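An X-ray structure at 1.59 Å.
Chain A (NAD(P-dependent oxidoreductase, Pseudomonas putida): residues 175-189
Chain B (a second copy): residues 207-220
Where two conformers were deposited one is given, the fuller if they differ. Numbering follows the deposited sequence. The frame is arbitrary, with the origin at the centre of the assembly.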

# COMPACT_ATOMS: atom_id res chain seq x y z
N PRO A 175 -7.68 -3.05 18.60
CA PRO A 175 -6.70 -3.86 17.88
C PRO A 175 -6.89 -3.82 16.36
O PRO A 175 -5.91 -3.75 15.64
N THR A 176 -8.13 -3.83 15.90
CA THR A 176 -8.44 -3.78 14.46
C THR A 176 -8.01 -2.41 13.91
O THR A 176 -7.36 -2.36 12.86
N TYR A 177 -8.38 -1.34 14.61
CA TYR A 177 -8.01 0.05 14.29
C TYR A 177 -6.49 0.15 14.15
O TYR A 177 -6.00 0.64 13.13
N LEU A 178 -5.76 -0.34 15.15
CA LEU A 178 -4.29 -0.21 15.12
C LEU A 178 -3.70 -1.11 14.02
O LEU A 178 -2.71 -0.67 13.36
N ALA A 179 -4.29 -2.28 13.75
CA ALA A 179 -3.82 -3.21 12.69
C ALA A 179 -4.01 -2.55 11.32
O ALA A 179 -3.08 -2.62 10.47
N LEU A 180 -5.16 -1.93 11.09
CA LEU A 180 -5.41 -1.25 9.80
C LEU A 180 -4.47 -0.05 9.61
O LEU A 180 -3.99 0.16 8.49
N TYR A 181 -4.13 0.68 10.68
CA TYR A 181 -3.18 1.81 10.59
C TYR A 181 -1.75 1.29 10.52
O TYR A 181 -0.93 1.99 9.92
N ALA A 182 -1.45 0.10 11.04
CA ALA A 182 -0.13 -0.53 10.83
C ALA A 182 0.06 -0.73 9.33
O ALA A 182 1.10 -0.33 8.79
N PHE A 183 -0.96 -1.26 8.67
CA PHE A 183 -0.98 -1.46 7.22
C PHE A 183 -0.87 -0.10 6.54
O PHE A 183 0.04 0.10 5.70
N TYR A 184 -1.78 0.83 6.86
CA TYR A 184 -1.86 2.11 6.11
C TYR A 184 -0.53 2.87 6.18
O TYR A 184 -0.01 3.26 5.11
N PHE A 185 0.06 3.05 7.35
CA PHE A 185 1.26 3.93 7.45
C PHE A 185 2.53 3.19 7.00
O PHE A 185 3.43 3.86 6.41
N GLY A 186 2.61 1.88 7.21
CA GLY A 186 3.71 1.10 6.59
C GLY A 186 3.66 1.24 5.08
O GLY A 186 4.71 1.40 4.43
N ALA A 187 2.46 1.15 4.50
CA ALA A 187 2.26 1.32 3.06
C ALA A 187 2.58 2.75 2.60
O ALA A 187 3.14 2.93 1.50
N PHE A 188 2.22 3.75 3.40
CA PHE A 188 2.44 5.17 3.04
C PHE A 188 3.93 5.45 3.08
O PHE A 188 4.43 6.10 2.14
N ALA A 189 4.65 4.90 4.05
CA ALA A 189 6.12 5.06 4.10
C ALA A 189 6.75 4.38 2.87
O ALA A 189 7.69 4.93 2.28
N ASP B 207 -11.42 -11.89 7.72
CA ASP B 207 -12.09 -10.69 8.27
C ASP B 207 -11.18 -9.47 8.05
O ASP B 207 -11.67 -8.43 7.69
N PHE B 208 -9.86 -9.61 8.22
CA PHE B 208 -8.92 -8.49 7.95
C PHE B 208 -8.91 -8.15 6.46
O PHE B 208 -8.88 -6.96 6.11
N LYS B 209 -8.96 -9.15 5.58
CA LYS B 209 -9.13 -8.95 4.11
C LYS B 209 -10.39 -8.11 3.84
O LYS B 209 -10.35 -7.21 2.97
N ALA B 210 -11.50 -8.40 4.52
CA ALA B 210 -12.79 -7.70 4.27
C ALA B 210 -12.69 -6.22 4.69
O ALA B 210 -13.35 -5.40 4.07
N LEU B 211 -11.86 -5.89 5.68
CA LEU B 211 -11.68 -4.50 6.17
C LEU B 211 -10.59 -3.76 5.36
O LEU B 211 -10.55 -2.51 5.39
N SER B 212 -9.70 -4.49 4.69
CA SER B 212 -8.49 -3.89 4.07
C SER B 212 -8.87 -2.79 3.08
O SER B 212 -8.19 -1.78 3.02
N PRO B 213 -9.95 -2.90 2.26
CA PRO B 213 -10.28 -1.84 1.33
C PRO B 213 -10.49 -0.45 1.93
O PRO B 213 -10.35 0.51 1.23
N ILE B 214 -10.91 -0.39 3.18
CA ILE B 214 -11.03 0.90 3.91
C ILE B 214 -9.69 1.61 3.77
O ILE B 214 -9.68 2.81 3.46
N MET B 215 -8.61 0.89 4.04
CA MET B 215 -7.27 1.51 4.08
C MET B 215 -6.67 1.60 2.66
O MET B 215 -5.95 2.53 2.42
N SER B 216 -6.99 0.68 1.75
CA SER B 216 -6.55 0.77 0.33
C SER B 216 -7.17 2.02 -0.30
O SER B 216 -6.45 2.79 -0.96
N ASP B 217 -8.46 2.24 -0.06
CA ASP B 217 -9.17 3.46 -0.53
C ASP B 217 -8.51 4.69 0.11
O ASP B 217 -8.22 5.67 -0.60
N MET B 218 -8.29 4.66 1.41
CA MET B 218 -7.64 5.81 2.10
C MET B 218 -6.26 6.06 1.47
O MET B 218 -5.91 7.24 1.28
N LEU B 219 -5.52 5.01 1.12
CA LEU B 219 -4.14 5.15 0.57
C LEU B 219 -4.21 5.71 -0.85
O LEU B 219 -3.40 6.58 -1.21
N VAL B 220 -5.15 5.25 -1.68
CA VAL B 220 -5.35 5.85 -3.03
C VAL B 220 -5.50 7.37 -2.86
O VAL B 220 -4.82 8.12 -3.60

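Two helices from the two copies pack side by side, with 36° between their N-to-C directions and a closest axial approach of 9.6 Å. No hydrogen bond crosses between them. The contact is one of shape and is mostly apolar.

The main bump is Met B215. It points toward chain A with all three chi angles in m, so the chain curls compactly. It fills a hollow lined by Leu A180, Tyr A181, Phe A183 and Tyr A184. Met B215 CG lies 3.6 Å from Leu A180 CB, and Met B215 CE lies 3.5 Å from Tyr A184 CB. Met B215 CE also lies over one face of the Tyr A181 ring, 3.7 Å from Tyr A181 CE1. Phe A183 (chi1 t) closes another wall, with Phe A183 CD2 3.7 Å from Met B215 CB.

Met B218 is extended, t at every chi. It runs along Tyr A184 (chi1 t), and both its SD and CE lie over the ring face. Met B218 CG is 3.3 Å from Tyr A184 CE2, a tight contact. Tyr A181 (chi1 m) starts away from chain B, but its ring returns. Tyr A181 OH comes 3.6 Å from Met B218 CE and is hydrogen-bonded elsewhere in the structure.

Leu B219 (t, p) fills the next space. Leu B219 CD2 is 3.7 Å from Ala A187 CB, and Leu B219 CD1 meets the edge of the Phe A188 ring at Phe A188 CD1, 4.1 Å away.

At the other end, Leu A180 (m, t) reaches between Phe B208 and Leu B211. Leu A180 CD2 is 3.5 Å from Phe B208 CE1 and 4.0 Å from Leu B211 CB. Phe B208 (chi1 t) also touches Ala A179. Thr A176 CG2 meets Leu B211 CD1 at 3.6 Å. Ser B212 OG turns back to its own helix and donates to Phe B208 O at 2.8 Å.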

# COMPACT_ATOMS: atom_id res chain seq x y z
CB PRO A 175 -6.86 -5.25 18.48
CG PRO A 175 -7.47 -5.00 19.85
CD PRO A 175 -8.42 -3.85 19.60
CB THR A 176 -9.92 -4.07 14.23
OG1 THR A 176 -10.11 -5.44 14.58
CG2 THR A 176 -10.39 -3.76 12.82
CB TYR A 177 -8.54 0.94 15.42
CG TYR A 177 -8.09 2.38 15.46
CD1 TYR A 177 -8.67 3.33 14.63
CD2 TYR A 177 -7.16 2.82 16.37
CE1 TYR A 177 -8.33 4.67 14.72
CE2 TYR A 177 -6.82 4.16 16.48
CZ TYR A 177 -7.41 5.09 15.64
OH TYR A 177 -7.13 6.44 15.71
CB LEU A 178 -3.74 -0.53 16.51
CG LEU A 178 -4.14 0.43 17.64
CD1 LEU A 178 -3.62 -0.06 18.98
CD2 LEU A 178 -3.65 1.85 17.41
CB ALA A 179 -4.53 -4.54 12.75
CB LEU A 180 -6.87 -0.84 9.74
CG LEU A 180 -7.86 -2.00 9.66
CD1 LEU A 180 -9.29 -1.48 9.88
CD2 LEU A 180 -7.75 -2.75 8.34
CB TYR A 181 -3.39 2.83 11.72
CG TYR A 181 -4.43 3.86 11.34
CD1 TYR A 181 -4.21 4.71 10.27
CD2 TYR A 181 -5.63 4.01 12.03
CE1 TYR A 181 -5.12 5.68 9.90
CE2 TYR A 181 -6.57 4.96 11.66
CZ TYR A 181 -6.32 5.80 10.59
OH TYR A 181 -7.20 6.77 10.21
CB ALA A 182 -0.01 -1.83 11.58
CB PHE A 183 -2.26 -2.21 6.83
CG PHE A 183 -2.59 -2.18 5.37
CD1 PHE A 183 -1.61 -2.27 4.39
CD2 PHE A 183 -3.91 -2.04 4.97
CE1 PHE A 183 -1.95 -2.22 3.05
CE2 PHE A 183 -4.23 -1.97 3.63
CZ PHE A 183 -3.25 -2.07 2.67
CB TYR A 184 -2.98 3.01 6.61
CG TYR A 184 -3.03 4.30 5.83
CD1 TYR A 184 -2.30 5.40 6.21
CD2 TYR A 184 -3.78 4.40 4.67
CE1 TYR A 184 -2.32 6.58 5.48
CE2 TYR A 184 -3.83 5.57 3.95
CZ TYR A 184 -3.11 6.68 4.35
OH TYR A 184 -3.10 7.83 3.63
CB PHE A 185 1.39 4.62 8.80
CG PHE A 185 0.43 5.79 8.87
CD1 PHE A 185 0.52 6.82 7.96
CD2 PHE A 185 -0.62 5.79 9.77
CE1 PHE A 185 -0.40 7.85 7.94
CE2 PHE A 185 -1.53 6.82 9.76
CZ PHE A 185 -1.41 7.86 8.86
CB ALA A 187 0.84 0.93 2.71
CB PHE A 188 1.65 6.13 3.94
CG PHE A 188 1.73 7.55 3.48
CD1 PHE A 188 1.05 7.97 2.34
CD2 PHE A 188 2.51 8.47 4.15
CE1 PHE A 188 1.15 9.28 1.89
CE2 PHE A 188 2.59 9.78 3.69
CZ PHE A 188 1.93 10.18 2.56
CB ALA A 189 6.70 4.50 5.37
CB ASP B 207 -12.50 -10.89 9.73
CG ASP B 207 -13.65 -11.87 9.90
OD1 ASP B 207 -14.40 -12.13 8.89
OD2 ASP B 207 -13.81 -12.35 11.03
CB PHE B 208 -7.53 -8.83 8.48
CG PHE B 208 -6.61 -7.64 8.46
CD1 PHE B 208 -6.77 -6.61 9.37
CD2 PHE B 208 -5.60 -7.56 7.51
CE1 PHE B 208 -5.90 -5.53 9.35
CE2 PHE B 208 -4.74 -6.48 7.50
CZ PHE B 208 -4.90 -5.48 8.41
CB LYS B 209 -9.22 -10.30 3.39
CG LYS B 209 -9.80 -10.26 1.97
CD LYS B 209 -10.17 -11.64 1.47
CE LYS B 209 -11.06 -11.61 0.24
NZ LYS B 209 -11.66 -12.93 -0.04
CB ALA B 210 -13.91 -8.39 4.99
CB LEU B 211 -11.29 -4.54 7.65
CG LEU B 211 -12.38 -5.04 8.58
CD1 LEU B 211 -11.81 -5.35 9.96
CD2 LEU B 211 -13.53 -4.04 8.66
CB SER B 212 -7.61 -4.94 3.49
OG SER B 212 -7.02 -5.68 4.54
CB PRO B 213 -11.61 -2.31 0.72
CG PRO B 213 -11.49 -3.79 0.77
CD PRO B 213 -10.78 -4.10 2.07
CB ILE B 214 -11.43 0.69 5.38
CG1 ILE B 214 -12.84 0.09 5.49
CG2 ILE B 214 -11.32 1.99 6.15
CD1 ILE B 214 -13.05 -0.69 6.76
CB MET B 215 -6.33 0.76 5.02
CG MET B 215 -6.94 0.54 6.39
SD MET B 215 -7.77 1.98 7.14
CE MET B 215 -6.35 2.93 7.70
CB SER B 216 -6.91 -0.47 -0.48
OG SER B 216 -6.10 -1.57 -0.13
CB ASP B 217 -10.65 3.44 -0.18
CG ASP B 217 -11.44 2.41 -0.96
OD1 ASP B 217 -10.89 1.87 -1.93
OD2 ASP B 217 -12.57 2.14 -0.52
CB MET B 218 -7.47 5.58 3.60
CG MET B 218 -6.88 6.77 4.36
SD MET B 218 -7.16 6.48 6.13
CE MET B 218 -6.07 7.68 6.90
CB LEU B 219 -3.42 3.81 0.63
CG LEU B 219 -1.97 3.83 0.15
CD1 LEU B 219 -1.12 4.72 1.04
CD2 LEU B 219 -1.38 2.42 0.13
CB VAL B 220 -6.51 5.17 -3.77
CG1 VAL B 220 -7.05 5.99 -4.92
CG2 VAL B 220 -6.09 3.78 -4.25